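Local atomic coordinates of protein (adenylosuccinate lyase) (Thermotoga maritima, PDB entry 1C3C), a protein that catalyses the removal of fumarate from adenylosuccinate and from SAICAR, two lyase steps of de novo purine biosynthesis. Residues A28-A32 with K196-L201; F388-L393 with L407-F411. One frame throughout, in Å; residues are numbered along the deposited sequence.

Interaction 1. Residues A28-A32 with K196-L201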
loop_
_atom_site.group_PDB
_atom_site.type_symbol
_atom_site.label_atom_id
_atom_site.label_comp_id
_atom_site.label_asym_id
_atom_site.label_seq_id
_atom_site.Cartn_x
_atom_site.Cartn_y
_atom_site.Cartn_z
ATOM N N ALA A 28 -29.956 -13.498 -21.069
ATOM C CA ALA A 28 -30.044 -12.212 -21.762
ATOM C C ALA A 28 -29.501 -12.353 -23.180
ATOM O O ALA A 28 -30.022 -11.759 -24.136
ATOM C CB ALA A 28 -29.294 -11.111 -20.983
ATOM N N VAL A 29 -28.424 -13.135 -23.338
ATOM C CA VAL A 29 -27.832 -13.298 -24.674
ATOM C C VAL A 29 -28.780 -14.120 -25.555
ATOM O O VAL A 29 -28.960 -13.767 -26.744
ATOM C CB VAL A 29 -26.449 -13.972 -24.564
ATOM C CG1 VAL A 29 -25.871 -14.379 -25.930
ATOM C CG2 VAL A 29 -25.451 -13.014 -23.878
ATOM N N THR A 30 -29.332 -15.221 -25.014
ATOM C CA THR A 30 -30.241 -16.001 -25.895
ATOM C C THR A 30 -31.448 -15.150 -26.254
ATOM O O THR A 30 -31.954 -15.197 -27.380
ATOM C CB THR A 30 -30.710 -17.352 -25.304
ATOM O OG1 THR A 30 -31.435 -17.145 -24.106
ATOM C CG2 THR A 30 -29.513 -18.268 -25.022
ATOM N N ARG A 31 -31.964 -14.349 -25.306
ATOM C CA ARG A 31 -33.090 -13.475 -25.603
ATOM C C ARG A 31 -32.750 -12.520 -26.746
ATOM O O ARG A 31 -33.567 -12.309 -27.664
ATOM C CB ARG A 31 -33.556 -12.704 -24.364
ATOM C CG ARG A 31 -34.740 -11.797 -24.652
ATOM C CD ARG A 31 -35.204 -11.116 -23.346
ATOM N NE ARG A 31 -36.159 -10.061 -23.702
ATOM C CZ ARG A 31 -36.571 -9.132 -22.846
ATOM N NH1 ARG A 31 -36.162 -9.147 -21.583
ATOM N NH2 ARG A 31 -37.415 -8.180 -23.253
ATOM N N ALA A 32 -31.565 -11.929 -26.714
ATOM C CA ALA A 32 -31.157 -10.993 -27.771
ATOM C C ALA A 32 -30.989 -11.661 -29.114
ATOM O O ALA A 32 -31.473 -11.162 -30.139
ATOM C CB ALA A 32 -29.782 -10.367 -27.408
ATOM N N LYS A 196 -28.290 -5.398 -27.110
ATOM C CA LYS A 196 -29.590 -5.827 -26.614
ATOM C C LYS A 196 -29.477 -6.602 -25.293
ATOM O O LYS A 196 -30.197 -6.294 -24.345
ATOM C CB LYS A 196 -30.306 -6.786 -27.589
ATOM C CG LYS A 196 -30.983 -6.073 -28.755
ATOM C CD LYS A 196 -31.893 -7.130 -29.451
ATOM C CE LYS A 196 -32.890 -6.427 -30.349
ATOM N NZ LYS A 196 -33.588 -5.333 -29.611
ATOM N N ALA A 197 -28.609 -7.610 -25.243
ATOM C CA ALA A 197 -28.490 -8.421 -24.025
ATOM C C ALA A 197 -28.139 -7.563 -22.798
ATOM O O ALA A 197 -28.763 -7.719 -21.736
ATOM C CB ALA A 197 -27.381 -9.486 -24.152
ATOM N N LEU A 198 -27.169 -6.674 -22.954
ATOM C CA LEU A 198 -26.781 -5.866 -21.769
ATOM C C LEU A 198 -27.874 -4.890 -21.382
ATOM O O LEU A 198 -28.063 -4.645 -20.181
ATOM C CB LEU A 198 -25.466 -5.116 -22.039
ATOM C CG LEU A 198 -24.264 -6.054 -22.222
ATOM C CD1 LEU A 198 -23.022 -5.215 -22.586
ATOM C CD2 LEU A 198 -23.929 -6.873 -20.967
ATOM N N SER A 199 -28.605 -4.351 -22.357
ATOM C CA SER A 199 -29.747 -3.521 -21.990
ATOM C C SER A 199 -30.774 -4.281 -21.146
ATOM O O SER A 199 -31.317 -3.654 -20.207
ATOM C CB SER A 199 -30.428 -2.878 -23.204
ATOM O OG SER A 199 -31.213 -3.890 -23.869
ATOM N N TYR A 200 -31.053 -5.565 -21.388
ATOM C CA TYR A 200 -31.981 -6.307 -20.551
ATOM C C TYR A 200 -31.451 -6.406 -19.113
ATOM O O TYR A 200 -32.247 -6.508 -18.193
ATOM C CB TYR A 200 -32.181 -7.778 -21.003
ATOM C CG TYR A 200 -32.596 -7.947 -22.442
ATOM C CD1 TYR A 200 -32.005 -8.948 -23.226
ATOM C CD2 TYR A 200 -33.547 -7.124 -23.010
ATOM C CE1 TYR A 200 -32.384 -9.091 -24.555
ATOM C CE2 TYR A 200 -33.945 -7.273 -24.347
ATOM C CZ TYR A 200 -33.361 -8.260 -25.082
ATOM O OH TYR A 200 -33.689 -8.447 -26.413
ATOM N N LEU A 201 -30.131 -6.426 -18.943
ATOM C CA LEU A 201 -29.520 -6.524 -17.617
ATOM C C LEU A 201 -29.301 -5.193 -16.894
ATOM O O LEU A 201 -28.777 -5.166 -15.754
ATOM C CB LEU A 201 -28.175 -7.227 -17.810
ATOM C CG LEU A 201 -28.197 -8.674 -18.340
ATOM C CD1 LEU A 201 -26.738 -9.108 -18.582
ATOM C CD2 LEU A 201 -28.906 -9.610 -17.359
#
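Arg31 lays its guanidinium flat over one face of the Tyr200 ring, at the edge of an alanine-lined crossing between two helices of the lyase region, 15-35 and 191-200. The segment axes come within 8.0 Å of each other, at 129° between their directions. With CG anti to the backbone N (chi1 -179°) and the chain extended from CG to NE, Arg31 passes CD and then its guanidinium over the ring; CZ stands 3.9 Å from the ring centroid, the two planes only 5° apart, a stacked cation-pi contact. Lys196 O sits above the opposite face of the ring, while Ala28 O and Ala32 N lie in its plane, at the edge. Beyond the segments, Glu35 serves both residues, OE1 in a salt bridge with Arg31 NE and OE2 in a hydrogen bond with Tyr200 OH. A leucine in place of Tyr200 has neither flat ring nor hydroxyl, and would probably set the guanidinium freer to turn and leave Glu35 OE2 without this hydrogen-bond partner. Deeper in, small side chains let the backbones close up, the CA atoms of Ala28 and Ala197 lying 4.7 Å apart. Ala197 CB sits 3.5 Å from Ala28 O, and Leu201 brings its CG to 3.8 Å from Ala28 CB.

Interaction 2. Residues F388-L393 with L407-F411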
loop_
_atom_site.group_PDB
_atom_site.type_symbol
_atom_site.label_atom_id
_atom_site.label_comp_id
_atom_site.label_asym_id
_atom_site.label_seq_id
_atom_site.Cartn_x
_atom_site.Cartn_y
_atom_site.Cartn_z
ATOM N N PHE A 388 -8.862 32.509 35.256
ATOM C CA PHE A 388 -8.231 33.585 34.492
ATOM C C PHE A 388 -8.973 34.916 34.663
ATOM O O PHE A 388 -8.358 35.985 34.841
ATOM C CB PHE A 388 -8.266 33.208 33.024
ATOM C CG PHE A 388 -7.562 34.004 31.969
ATOM C CD1 PHE A 388 -8.161 34.216 30.739
ATOM C CD2 PHE A 388 -6.274 34.480 32.157
ATOM C CE1 PHE A 388 -7.497 34.886 29.725
ATOM C CE2 PHE A 388 -5.616 35.155 31.148
ATOM C CZ PHE A 388 -6.211 35.371 29.922
ATOM N N LEU A 389 -10.291 34.881 34.566
ATOM C CA LEU A 389 -11.063 36.138 34.629
ATOM C C LEU A 389 -10.724 36.859 35.950
ATOM O O LEU A 389 -10.386 38.045 35.920
ATOM C CB LEU A 389 -12.531 35.824 34.566
ATOM C CG LEU A 389 -13.588 36.828 34.128
ATOM C CD1 LEU A 389 -14.916 36.577 34.814
ATOM C CD2 LEU A 389 -13.126 38.267 34.163
ATOM N N GLU A 390 -10.762 36.146 37.047
ATOM C CA GLU A 390 -10.433 36.678 38.378
ATOM C C GLU A 390 -9.036 37.240 38.474
ATOM O O GLU A 390 -8.887 38.376 38.972
ATOM C CB GLU A 390 -10.725 35.622 39.443
ATOM N N TYR A 391 -7.983 36.590 37.966
ATOM C CA TYR A 391 -6.672 37.225 37.878
ATOM C C TYR A 391 -6.667 38.500 37.040
ATOM O O TYR A 391 -5.978 39.493 37.369
ATOM C CB TYR A 391 -5.607 36.294 37.303
ATOM C CG TYR A 391 -5.115 35.250 38.271
ATOM C CD1 TYR A 391 -5.443 33.910 38.184
ATOM C CD2 TYR A 391 -4.287 35.654 39.330
ATOM C CE1 TYR A 391 -4.973 32.988 39.087
ATOM C CE2 TYR A 391 -3.819 34.750 40.258
ATOM C CZ TYR A 391 -4.155 33.417 40.131
ATOM O OH TYR A 391 -3.665 32.506 41.041
ATOM N N LEU A 392 -7.388 38.482 35.903
ATOM C CA LEU A 392 -7.474 39.692 35.101
ATOM C C LEU A 392 -8.216 40.786 35.877
ATOM O O LEU A 392 -7.767 41.923 35.807
ATOM C CB LEU A 392 -8.161 39.484 33.751
ATOM C CG LEU A 392 -7.409 38.443 32.871
ATOM C CD1 LEU A 392 -8.354 37.947 31.791
ATOM C CD2 LEU A 392 -6.142 39.084 32.360
ATOM N N LEU A 393 -9.282 40.462 36.592
ATOM C CA LEU A 393 -10.035 41.492 37.303
ATOM C C LEU A 393 -9.176 42.130 38.393
ATOM O O LEU A 393 -9.295 43.336 38.679
ATOM C CB LEU A 393 -11.310 40.907 37.896
ATOM C CG LEU A 393 -12.483 40.723 36.936
ATOM C CD1 LEU A 393 -13.557 39.862 37.576
ATOM C CD2 LEU A 393 -13.050 42.076 36.512
ATOM N N LEU A 407 -14.553 43.274 30.187
ATOM C CA LEU A 407 -13.786 42.067 30.429
ATOM C C LEU A 407 -14.646 40.807 30.438
ATOM O O LEU A 407 -14.325 39.841 29.764
ATOM C CB LEU A 407 -13.175 42.089 31.830
ATOM C CG LEU A 407 -11.689 42.116 31.941
ATOM C CD1 LEU A 407 -11.158 41.273 33.073
ATOM C CD2 LEU A 407 -10.843 41.456 30.889
ATOM N N GLU A 408 -15.731 40.868 31.215
ATOM C CA GLU A 408 -16.595 39.710 31.367
ATOM C C GLU A 408 -17.236 39.277 30.064
ATOM O O GLU A 408 -17.438 38.095 29.826
ATOM C CB GLU A 408 -17.717 39.966 32.385
ATOM C CG GLU A 408 -17.190 39.980 33.816
ATOM C CD GLU A 408 -18.244 40.367 34.826
ATOM O OE1 GLU A 408 -19.190 41.105 34.481
ATOM O OE2 GLU A 408 -18.121 39.930 35.993
ATOM N N GLU A 409 -17.546 40.221 29.170
ATOM C CA GLU A 409 -18.212 39.797 27.933
ATOM C C GLU A 409 -17.238 39.096 26.998
ATOM O O GLU A 409 -17.699 38.375 26.113
ATOM C CB GLU A 409 -18.857 41.042 27.340
ATOM C CG GLU A 409 -17.819 41.959 26.717
ATOM C CD GLU A 409 -18.321 43.322 26.358
ATOM O OE1 GLU A 409 -19.574 43.617 26.481
ATOM O OE2 GLU A 409 -17.705 44.186 25.723
ATOM N N LEU A 410 -15.940 39.163 27.251
ATOM C CA LEU A 410 -14.965 38.371 26.469
ATOM C C LEU A 410 -15.044 36.893 26.789
ATOM O O LEU A 410 -14.473 36.080 26.065
ATOM C CB LEU A 410 -13.547 38.895 26.725
ATOM C CG LEU A 410 -13.316 40.371 26.357
ATOM C CD1 LEU A 410 -11.876 40.780 26.647
ATOM C CD2 LEU A 410 -13.686 40.653 24.909
ATOM N N PHE A 411 -15.689 36.515 27.888
ATOM C CA PHE A 411 -15.807 35.127 28.320
ATOM C C PHE A 411 -17.116 34.505 27.877
ATOM O O PHE A 411 -17.567 33.435 28.315
ATOM C CB PHE A 411 -15.589 35.110 29.862
ATOM C CG PHE A 411 -14.139 35.389 30.175
ATOM C CD1 PHE A 411 -13.602 36.655 30.150
ATOM C CD2 PHE A 411 -13.271 34.338 30.462
ATOM C CE1 PHE A 411 -12.263 36.912 30.382
ATOM C CE2 PHE A 411 -11.941 34.575 30.717
ATOM C CZ PHE A 411 -11.395 35.855 30.681
#
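Leu389 and Glu408 mark the nearest backbone approach, their CA atoms 7.3 Å apart, where the short helix 388-393 packs beside residues 407-411, which continue from helix 404-409. This is apolar packing within the small all-helical C-terminal region of the lyase, made almost entirely by side chains. Phe411 and Leu407 make most of the contact from their side. Leu389 comes over one face of the Phe411 ring: its CG stands 4.0 Å from the ring centroid and 12° off the normal, a CH-pi contact. Its first torsion, with CG anti to the backbone N (chi1 -158°), carries the branch straight out from the helix to that face, and CD2 continues to Leu407 CD1. At the rim of the same ring, Phe411 CZ meets Phe388 CD1 at 3.6 Å. The two rings touch rim to rim, with planes at 61° and centroids 6.0 Å apart, so neither stacks on the other. Leu392 CD1 ties these rings together, lying over the centre of the Phe388 ring while also approaching the edge of Phe411. Phe352 meets the Phe411 ring as well, and Val356 of helix 353-362 packs on Phe388 and Leu392. Leu407 enters with a single methyl among three leucines: its CD1 lies 3.6 Å from Leu392 CB, with Leu389 CD2 and Leu393 CD2 slightly farther off.

In the fold
Interactions 1 and 2 lie on opposite sides of the chain's centre, their centres 76 Å apart and their nearest atoms about 60 Å apart. They follow one another along the sequence: interaction 1 is complete before interaction 2 begins. The first joins helices 15-35 and 191-200, distant in sequence, and Leu201 also touches the long helix 93-129; the second joins helices 388-393 and 404-409, close in sequence with the short helix 396-399 between them, in the C-terminal region. Long helices such as 93-129, 216-242 and 303-332 form the central bundle expected of the fumarase/aspartase superfamily. The two contacts thus belong to separate packing regions of an elongated subunit, and neither is touched by another chain of the tetramer.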